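Local coordinates for penicillin-binding protein PbpB (Mycobacterium tuberculosis, PDB 6KGT), which cross-links peptidoglycan strands made from lipid intermediates during cell wall synthesis and binds penicillin-type antibiotics, at residues 270-275 and 324-329; 292-297 and 329-334; 448-453 and 463-468. All coordinates share one frame; numbering follows the deposited sequence. Where two conformers were deposited one is given.

Contact 1: residues 270-275 and 324-329; sequences VNKIVA and SSNVGT. With SFR ((2R)-2-[(1S,2R)-1-carboxy-2-hydroxypropyl]-5-[(2R)-oxolan-2-yl]-2,3-dihydro-1,3-thiazole-4-carboxylic acid), chain B.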
loop_
_atom_site.group_PDB
_atom_site.type_symbol
_atom_site.label_atom_id
_atom_site.label_comp_id
_atom_site.label_asym_id
_atom_site.label_seq_id
_atom_site.Cartn_x
_atom_site.Cartn_y
_atom_site.Cartn_z
ATOM N N VAL A 270 9.296 -4.569 -6.212
ATOM C CA VAL A 270 7.940 -4.952 -5.804
ATOM C C VAL A 270 7.008 -5.039 -7.023
ATOM O O VAL A 270 6.045 -5.816 -7.025
ATOM C CB VAL A 270 7.413 -3.985 -4.718
ATOM C CG1 VAL A 270 5.934 -4.120 -4.524
ATOM C CG2 VAL A 270 8.081 -4.293 -3.405
ATOM N N ASN A 271 7.307 -4.295 -8.096
ATOM C CA ASN A 271 6.497 -4.408 -9.300
ATOM C C ASN A 271 6.575 -5.791 -9.950
ATOM O O ASN A 271 5.716 -6.112 -10.770
ATOM C CB ASN A 271 6.902 -3.342 -10.319
ATOM C CG ASN A 271 5.788 -3.031 -11.313
ATOM O OD1 ASN A 271 4.637 -2.860 -10.920
ATOM N ND2 ASN A 271 6.120 -2.985 -12.602
ATOM N N LYS A 272 7.557 -6.626 -9.600
ATOM C CA LYS A 272 7.738 -7.883 -10.310
ATOM C C LYS A 272 6.564 -8.845 -10.142
ATOM O O LYS A 272 6.510 -9.862 -10.844
ATOM C CB LYS A 272 9.055 -8.518 -9.859
ATOM C CG LYS A 272 10.279 -7.701 -10.304
ATOM C CD LYS A 272 11.582 -8.408 -9.936
ATOM C CE LYS A 272 12.837 -7.624 -10.381
ATOM N NZ LYS A 272 14.084 -8.243 -9.806
ATOM N N ILE A 273 5.613 -8.539 -9.256
ATOM C CA ILE A 273 4.369 -9.295 -9.196
ATOM C C ILE A 273 3.632 -9.265 -10.535
ATOM O O ILE A 273 2.897 -10.205 -10.860
ATOM C CB ILE A 273 3.485 -8.756 -8.053
ATOM C CG1 ILE A 273 2.362 -9.737 -7.721
ATOM C CG2 ILE A 273 2.926 -7.369 -8.392
ATOM C CD1 ILE A 273 1.304 -9.147 -6.816
ATOM N N VAL A 274 3.795 -8.198 -11.327
ATOM C CA VAL A 274 3.117 -8.155 -12.622
ATOM C C VAL A 274 3.709 -9.196 -13.579
ATOM O O VAL A 274 2.977 -9.995 -14.176
ATOM C CB VAL A 274 3.141 -6.729 -13.200
ATOM C CG1 VAL A 274 2.345 -6.664 -14.501
ATOM C CG2 VAL A 274 2.527 -5.750 -12.182
ATOM N N ALA A 275 5.041 -9.232 -13.703
ATOM C CA ALA A 275 5.705 -10.232 -14.547
ATOM C C ALA A 275 5.404 -11.656 -14.081
ATOM O O ALA A 275 5.103 -12.538 -14.894
ATOM C CB ALA A 275 7.219 -9.984 -14.556
ATOM N N SER A 324 15.197 -11.928 -6.683
ATOM C CA SER A 324 14.978 -10.664 -7.378
ATOM C C SER A 324 16.048 -10.418 -8.454
ATOM O O SER A 324 16.747 -9.404 -8.473
ATOM C CB SER A 324 14.886 -9.507 -6.387
ATOM O OG SER A 324 14.096 -8.474 -6.943
ATOM N N SER A 325 16.141 -11.376 -9.376
ATOM C CA SER A 325 17.012 -11.264 -10.541
ATOM C C SER A 325 16.342 -10.398 -11.610
ATOM O O SER A 325 15.284 -10.763 -12.122
ATOM C CB SER A 325 17.323 -12.662 -11.073
ATOM O OG SER A 325 17.900 -12.628 -12.354
ATOM N N ASN A 326 16.940 -9.237 -11.916
ATOM C CA ASN A 326 16.461 -8.403 -13.018
ATOM C C ASN A 326 16.512 -9.153 -14.342
ATOM O O ASN A 326 15.534 -9.163 -15.100
ATOM C CB ASN A 326 17.298 -7.121 -13.112
ATOM C CG ASN A 326 17.038 -6.175 -11.957
ATOM O OD1 ASN A 326 16.016 -6.296 -11.274
ATOM N ND2 ASN A 326 17.971 -5.241 -11.716
ATOM N N VAL A 327 17.657 -9.785 -14.636
ATOM C CA VAL A 327 17.826 -10.529 -15.886
ATOM C C VAL A 327 16.759 -11.609 -15.999
ATOM O O VAL A 327 16.051 -11.709 -17.012
ATOM C CB VAL A 327 19.252 -11.116 -15.967
ATOM C CG1 VAL A 327 19.452 -11.945 -17.239
ATOM C CG2 VAL A 327 20.297 -9.987 -15.870
ATOM N N GLY A 328 16.606 -12.419 -14.944
ATOM C CA GLY A 328 15.558 -13.429 -14.950
ATOM C C GLY A 328 14.187 -12.835 -15.209
ATOM O O GLY A 328 13.399 -13.373 -15.997
ATOM N N THR A 329 13.888 -11.701 -14.561
ATOM C CA THR A 329 12.585 -11.070 -14.748
ATOM C C THR A 329 12.398 -10.629 -16.194
ATOM O O THR A 329 11.324 -10.813 -16.781
ATOM C CB THR A 329 12.451 -9.885 -13.789
ATOM O OG1 THR A 329 12.412 -10.360 -12.434
ATOM C CG2 THR A 329 11.192 -9.075 -14.080
HETATM C C7 SFR B . 14.373 -4.505 -7.190
HETATM C C6 SFR B . 15.902 -4.648 -7.440
HETATM N N4 SFR B . 15.485 -6.177 -5.574
HETATM C C5 SFR B . 16.269 -5.948 -6.962
HETATM C C3 SFR B . 16.528 -6.209 -4.464
HETATM C C2 SFR B . 17.985 -6.044 -4.996
HETATM S S1 SFR B . 17.942 -5.938 -6.510
HETATM C C31 SFR B . 16.034 -6.508 -3.053
HETATM O O71 SFR B . 13.989 -3.623 -6.379
HETATM C C61 SFR B . 16.232 -4.470 -8.952
HETATM O O62 SFR B . 17.613 -4.493 -9.125
HETATM C C62 SFR B . 15.684 -3.167 -9.511
HETATM C C14 SFR B . 19.280 -6.668 -4.470
HETATM C C15 SFR B . 19.984 -5.869 -3.696
HETATM C C16 SFR B . 21.232 -6.830 -3.318
HETATM C C17 SFR B . 20.710 -8.087 -3.168
HETATM O O18 SFR B . 19.245 -8.015 -3.623
HETATM O O32 SFR B . 16.534 -5.989 -2.018
HETATM O O31 SFR B . 15.061 -7.291 -2.947
#
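With CG of Lys272 turned beside its own backbone N (chi1 -67°) and every later torsion extended, the lysine becomes a straight rod whose NZ reaches the loop between helices 317-323 and 326-336, where it meets Ser324 and Asn326. There NZ donates to Ser324 OG at 2.9 Å and to Asn326 OD1 at 3.1 Å. The amide crosses the lysine chain at about a right angle, and NZ stands tilted 22° from its carbonyl plane. Lower on the rod, Lys272 CD lies 3.3 Å from Thr329 OG1, a packing contact; the hydroxyl itself donates to Ser325 O. These residues spell two signatures of penicillin-binding transpeptidases: the lysine closes the SxxK motif opened by Ser269, by similarity the acyl-ester serine, and 324-326 is the SxN motif. Lys475, of the KTG motif, is a further partner of Ser324 OG, which is thus hydrogen-bonded to two lysines. SFR N4 packs close to Ser324 OG without a hydrogen bond. Asn326 divides its amide: OD1 takes the lysine, while ND2 donates to SFR O62 at 2.7 Å and also to His305 O. The backbone around the SxN motif is also held. Ser324, with positive phi, ends helix 317-323 in a Schellman motif, and Ser325 N-caps the next helix, its OG accepting from Gly328 N at 2.9 Å and bonding to Asp306.

Contact 2: residues 292-297 and 329-334; sequences QVPGSI and TLMLSQ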
loop_
_atom_site.group_PDB
_atom_site.type_symbol
_atom_site.label_atom_id
_atom_site.label_comp_id
_atom_site.label_asym_id
_atom_site.label_seq_id
_atom_site.Cartn_x
_atom_site.Cartn_y
_atom_site.Cartn_z
ATOM N N GLN A 292 18.197 -20.514 -17.080
ATOM C CA GLN A 292 19.611 -20.188 -17.184
ATOM C C GLN A 292 19.703 -18.670 -17.241
ATOM O O GLN A 292 19.325 -18.061 -18.249
ATOM C CB GLN A 292 20.238 -20.835 -18.424
ATOM C CG GLN A 292 20.114 -22.367 -18.477
ATOM C CD GLN A 292 20.775 -23.049 -17.288
ATOM O OE1 GLN A 292 21.903 -22.733 -16.920
ATOM N NE2 GLN A 292 20.070 -23.991 -16.685
ATOM N N VAL A 293 20.203 -18.052 -16.177
ATOM C CA VAL A 293 20.131 -16.602 -16.054
ATOM C C VAL A 293 21.556 -16.044 -16.055
ATOM O O VAL A 293 22.306 -16.247 -15.089
ATOM C CB VAL A 293 19.361 -16.194 -14.792
ATOM C CG1 VAL A 293 19.165 -14.684 -14.734
ATOM C CG2 VAL A 293 18.001 -16.912 -14.775
ATOM N N PRO A 294 21.975 -15.348 -17.109
ATOM C CA PRO A 294 23.277 -14.666 -17.082
ATOM C C PRO A 294 23.264 -13.470 -16.141
ATOM O O PRO A 294 22.217 -12.995 -15.696
ATOM C CB PRO A 294 23.487 -14.219 -18.542
ATOM C CG PRO A 294 22.116 -14.186 -19.140
ATOM C CD PRO A 294 21.343 -15.289 -18.442
ATOM N N GLY A 295 24.465 -12.975 -15.843
ATOM C CA GLY A 295 24.616 -11.796 -15.010
ATOM C C GLY A 295 24.178 -10.497 -15.653
ATOM O O GLY A 295 23.991 -9.504 -14.939
ATOM N N SER A 296 24.014 -10.468 -16.970
ATOM C CA SER A 296 23.534 -9.254 -17.611
ATOM C C SER A 296 22.922 -9.618 -18.948
ATOM O O SER A 296 23.169 -10.694 -19.495
ATOM C CB SER A 296 24.650 -8.213 -17.781
ATOM O OG SER A 296 25.848 -8.799 -18.254
ATOM N N ILE A 297 22.107 -8.705 -19.459
ATOM C CA ILE A 297 21.419 -8.883 -20.727
ATOM C C ILE A 297 21.411 -7.542 -21.443
ATOM O O ILE A 297 21.402 -6.485 -20.810
ATOM C CB ILE A 297 19.981 -9.427 -20.517
ATOM C CG1 ILE A 297 19.257 -9.671 -21.836
ATOM C CG2 ILE A 297 19.129 -8.470 -19.661
ATOM C CD1 ILE A 297 17.890 -10.308 -21.629
ATOM N N THR A 329 13.888 -11.701 -14.561
ATOM C CA THR A 329 12.585 -11.070 -14.748
ATOM C C THR A 329 12.398 -10.629 -16.194
ATOM O O THR A 329 11.324 -10.813 -16.781
ATOM C CB THR A 329 12.451 -9.885 -13.789
ATOM O OG1 THR A 329 12.412 -10.360 -12.434
ATOM C CG2 THR A 329 11.192 -9.075 -14.080
ATOM N N LEU A 330 13.434 -10.044 -16.786
ATOM C CA LEU A 330 13.301 -9.559 -18.159
ATOM C C LEU A 330 13.210 -10.714 -19.151
ATOM O O LEU A 330 12.438 -10.647 -20.111
ATOM C CB LEU A 330 14.459 -8.620 -18.487
ATOM C CG LEU A 330 14.312 -7.254 -17.821
ATOM C CD1 LEU A 330 15.543 -6.367 -18.050
ATOM C CD2 LEU A 330 13.069 -6.595 -18.373
ATOM N N MET A 331 13.959 -11.796 -18.923
ATOM C CA MET A 331 13.862 -12.955 -19.807
ATOM C C MET A 331 12.446 -13.516 -19.821
ATOM O O MET A 331 11.878 -13.782 -20.887
ATOM C CB MET A 331 14.869 -14.023 -19.391
ATOM C CG MET A 331 16.311 -13.650 -19.695
ATOM S SD MET A 331 17.473 -14.941 -19.209
ATOM C CE MET A 331 16.791 -16.365 -20.030
ATOM N N LEU A 332 11.860 -13.702 -18.635
ATOM C CA LEU A 332 10.477 -14.150 -18.540
ATOM C C LEU A 332 9.522 -13.137 -19.142
ATOM O O LEU A 332 8.492 -13.513 -19.709
ATOM C CB LEU A 332 10.102 -14.395 -17.078
ATOM C CG LEU A 332 10.818 -15.548 -16.374
ATOM C CD1 LEU A 332 10.657 -15.461 -14.853
ATOM C CD2 LEU A 332 10.269 -16.850 -16.908
ATOM N N SER A 333 9.821 -11.846 -18.997
ATOM C CA SER A 333 8.938 -10.831 -19.556
ATOM C C SER A 333 9.005 -10.819 -21.082
ATOM O O SER A 333 8.003 -10.523 -21.745
ATOM C CB SER A 333 9.277 -9.454 -18.973
ATOM O OG SER A 333 9.109 -9.469 -17.558
ATOM N N GLN A 334 10.164 -11.157 -21.655
ATOM C CA GLN A 334 10.231 -11.341 -23.100
ATOM C C GLN A 334 9.217 -12.384 -23.566
ATOM O O GLN A 334 8.546 -12.188 -24.588
ATOM C CB GLN A 334 11.645 -11.730 -23.517
ATOM C CG GLN A 334 12.662 -10.596 -23.399
ATOM C CD GLN A 334 14.074 -11.047 -23.778
ATOM O OE1 GLN A 334 14.304 -12.215 -24.097
ATOM N NE2 GLN A 334 15.017 -10.121 -23.754
#
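Leu330 and Met331 of helix 326-336 meet Ile297 where the helix packs against the chain entering the hairpin of strands 296-299 and 302-305 in the transpeptidase domain, a penicillin-binding member of the beta-lactamase clan. Across this interface there is no hydrogen bond; the joint is made mostly by apolar branches and one thioether. Thr329, just before them, serves the helix itself: its carbonyl O accepts from both Ser333 N and Ser333 OG, which reach it from opposite faces of the carbonyl plane and so hold the serine against its own helix. Leu330 points at the strand, and its CD1 lies 4.5 Å from Ile297 CG2, a loose apolar contact. Met331 does more. Its chain runs extended through chi2 and then bends at chi3 (53°), which lays the thioether along residues 292-294 instead of prolonging the rod. SD passes 4.0 Å from Pro294 CD, the two side chains meeting at a slant, while the terminal CE comes to 3.5 Å from Gln292 O. Met331 was modelled in two conformers, so this detail belongs to one of them. Its CG also borders the end of Ile297, whose CG1 branch is anti to the backbone N (chi1 -178°) and carries CD1 out to the helix. Beside the thioether, Val293 also packs on Val327, one turn earlier in the helix, and backbone bonds of Val293 to Met313 and Ile297 to Val304 hold the loop and the start of the strand in place. Gln334, extended beyond CG and exposed, approaches Ile297 from the opposite direction, and its NE2 ends 3.6 Å from Ile297 CD1.

Contact 3: residues 448-453 and 463-468; sequences AVVQRD and PTAGVP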
loop_
_atom_site.group_PDB
_atom_site.type_symbol
_atom_site.label_atom_id
_atom_site.label_comp_id
_atom_site.label_asym_id
_atom_site.label_seq_id
_atom_site.Cartn_x
_atom_site.Cartn_y
_atom_site.Cartn_z
ATOM N N ALA A 448 9.040 -17.704 -1.270
ATOM C CA ALA A 448 10.484 -17.862 -1.414
ATOM C C ALA A 448 11.242 -16.611 -0.975
ATOM O O ALA A 448 12.386 -16.712 -0.521
ATOM C CB ALA A 448 10.840 -18.207 -2.861
ATOM N N VAL A 449 10.632 -15.430 -1.119
ATOM C CA VAL A 449 11.280 -14.186 -0.707
ATOM C C VAL A 449 11.604 -14.199 0.787
ATOM O O VAL A 449 12.619 -13.628 1.221
ATOM C CB VAL A 449 10.385 -12.985 -1.076
ATOM C CG1 VAL A 449 10.973 -11.696 -0.538
ATOM C CG2 VAL A 449 10.157 -12.919 -2.594
ATOM N N VAL A 450 10.776 -14.862 1.600
ATOM C CA VAL A 450 10.998 -14.857 3.043
ATOM C C VAL A 450 11.662 -16.129 3.546
ATOM O O VAL A 450 11.902 -16.247 4.752
ATOM C CB VAL A 450 9.685 -14.611 3.807
ATOM C CG1 VAL A 450 9.065 -13.301 3.356
ATOM C CG2 VAL A 450 8.721 -15.781 3.607
ATOM N N GLN A 451 11.995 -17.068 2.665
ATOM C CA GLN A 451 12.591 -18.324 3.108
ATOM C C GLN A 451 14.061 -18.159 3.508
ATOM O O GLN A 451 14.817 -17.414 2.881
ATOM C CB GLN A 451 12.452 -19.361 2.002
ATOM C CG GLN A 451 13.302 -20.613 2.187
ATOM C CD GLN A 451 12.887 -21.699 1.243
ATOM O OE1 GLN A 451 11.752 -22.169 1.290
ATOM N NE2 GLN A 451 13.787 -22.089 0.359
ATOM N N ARG A 452 14.467 -18.870 4.567
ATOM C CA ARG A 452 15.844 -18.840 5.059
ATOM C C ARG A 452 16.605 -20.070 4.608
ATOM O O ARG A 452 16.044 -21.166 4.548
ATOM C CB ARG A 452 15.913 -18.767 6.588
ATOM C CG ARG A 452 15.844 -17.375 7.109
ATOM C CD ARG A 452 16.393 -17.205 8.518
ATOM N NE ARG A 452 16.150 -15.829 8.953
ATOM C CZ ARG A 452 16.973 -14.813 8.716
ATOM N NH1 ARG A 452 18.113 -15.020 8.073
ATOM N NH2 ARG A 452 16.664 -13.591 9.127
ATOM N N ASP A 453 17.886 -19.880 4.302
ATOM C CA ASP A 453 18.792 -20.985 4.009
ATOM C C ASP A 453 20.175 -20.620 4.538
ATOM O O ASP A 453 20.799 -19.667 4.052
ATOM C CB ASP A 453 18.829 -21.308 2.505
ATOM C CG ASP A 453 19.732 -22.508 2.176
ATOM O OD1 ASP A 453 20.188 -23.182 3.126
ATOM O OD2 ASP A 453 19.981 -22.794 0.978
ATOM N N PRO A 463 14.293 -12.618 4.248
ATOM C CA PRO A 463 14.019 -13.647 5.260
ATOM C C PRO A 463 13.557 -13.075 6.587
ATOM O O PRO A 463 12.807 -13.753 7.298
ATOM C CB PRO A 463 15.360 -14.384 5.385
ATOM C CG PRO A 463 16.371 -13.376 5.000
ATOM C CD PRO A 463 15.730 -12.565 3.916
ATOM N N THR A 464 13.947 -11.846 6.938
ATOM C CA THR A 464 13.417 -11.294 8.186
ATOM C C THR A 464 11.937 -10.949 8.076
ATOM O O THR A 464 11.316 -10.659 9.101
ATOM C CB THR A 464 14.185 -10.038 8.654
ATOM O OG1 THR A 464 13.964 -8.964 7.740
ATOM C CG2 THR A 464 15.665 -10.292 8.752
ATOM N N ALA A 465 11.356 -10.966 6.873
ATOM C CA ALA A 465 9.930 -10.714 6.772
ATOM C C ALA A 465 9.121 -11.950 7.138
ATOM O O ALA A 465 7.934 -11.820 7.451
ATOM C CB ALA A 465 9.556 -10.232 5.356
ATOM N N GLY A 466 9.735 -13.137 7.102
ATOM C CA GLY A 466 9.013 -14.342 7.442
ATOM C C GLY A 466 8.644 -14.371 8.911
ATOM O O GLY A 466 9.322 -13.791 9.755
ATOM N N VAL A 467 7.518 -15.017 9.211
ATOM C CA VAL A 467 7.122 -15.234 10.602
ATOM C C VAL A 467 6.931 -16.737 10.776
ATOM O O VAL A 467 6.002 -17.318 10.183
ATOM C CB VAL A 467 5.850 -14.446 10.985
ATOM C CG1 VAL A 467 5.564 -14.610 12.464
ATOM C CG2 VAL A 467 6.006 -12.974 10.657
ATOM N N PRO A 468 7.782 -17.401 11.560
ATOM C CA PRO A 468 7.716 -18.870 11.659
ATOM C C PRO A 468 6.364 -19.343 12.169
ATOM O O PRO A 468 5.785 -18.759 13.084
ATOM C CB PRO A 468 8.832 -19.211 12.650
ATOM C CG PRO A 468 9.696 -17.959 12.719
ATOM C CD PRO A 468 8.755 -16.820 12.497
#
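Pro463 sits against the backbone of Val450 and beneath the side chain of Arg452, so that one small ring serves both. Its CA points a C-H at Val450 O, with the two heavy atoms 3.4 Å apart and an angle of 153° at the hydrogen. The Arg452 guanidinium lies over the same proline: Pro463 CB stands 3.7 Å above the plane, over its centre, and the two side chains cross at about a right angle. The aliphatic part of the arginine joins in, CG coming to 3.5 Å from the same CB. At the edge of the guanidinium, near its plane, NH2 meets Thr464 CG2 at 3.5 Å. The arginine thus packs by van der Waals contact with carbons of Pro463 and Thr464, and no hydrogen bond joins the two segments. Further along, Val450 CG1 touches Ala465 CB at 3.7 Å, and its CB faces Gly466 N at 3.6 Å. With chi1 at -57°, CG1 lies beside the valine's own backbone N, the setting that directs it at the alanine.

Behind this first shell, Gly466 N bonds back to Pro463 O, closing the short 3-10 turn 463-465. Backbone bonds from Val449 to Gly462 and from Gln451 to Gly460 draw the two ends of the intervening loop together. The turn also rests on helix 531-544, where Thr464 and Ala465 meet Ala531. The whole is a closed loop that leaves the kinked end of helix 436-450 and returns towards strand 473-483, the strand of the transpeptidase sheet that carries Lys475 of the KTG motif.

How the contacts relate
All three contacts belong to the transpeptidase domain. Contacts 1 and 2 form one unit: their centres are 10 Å apart, they share Thr329 and helix 326-336, and their segments alternate along the chain. The helix follows directly on the SxN motif, with Asn326 as its first residue, and carries a surface hairpin on its flank. Val293 CG1 packs against Ser325 OG at 3.4 Å where the two meet. Contact 3 follows later in the chain, its centre 18 Å from that of contact 1 and 24 Å from that of contact 2, and touches neither. It lies just ahead of strand 473-483, whose Lys475 bonds Ser324, linking this later region to the catalytic cleft.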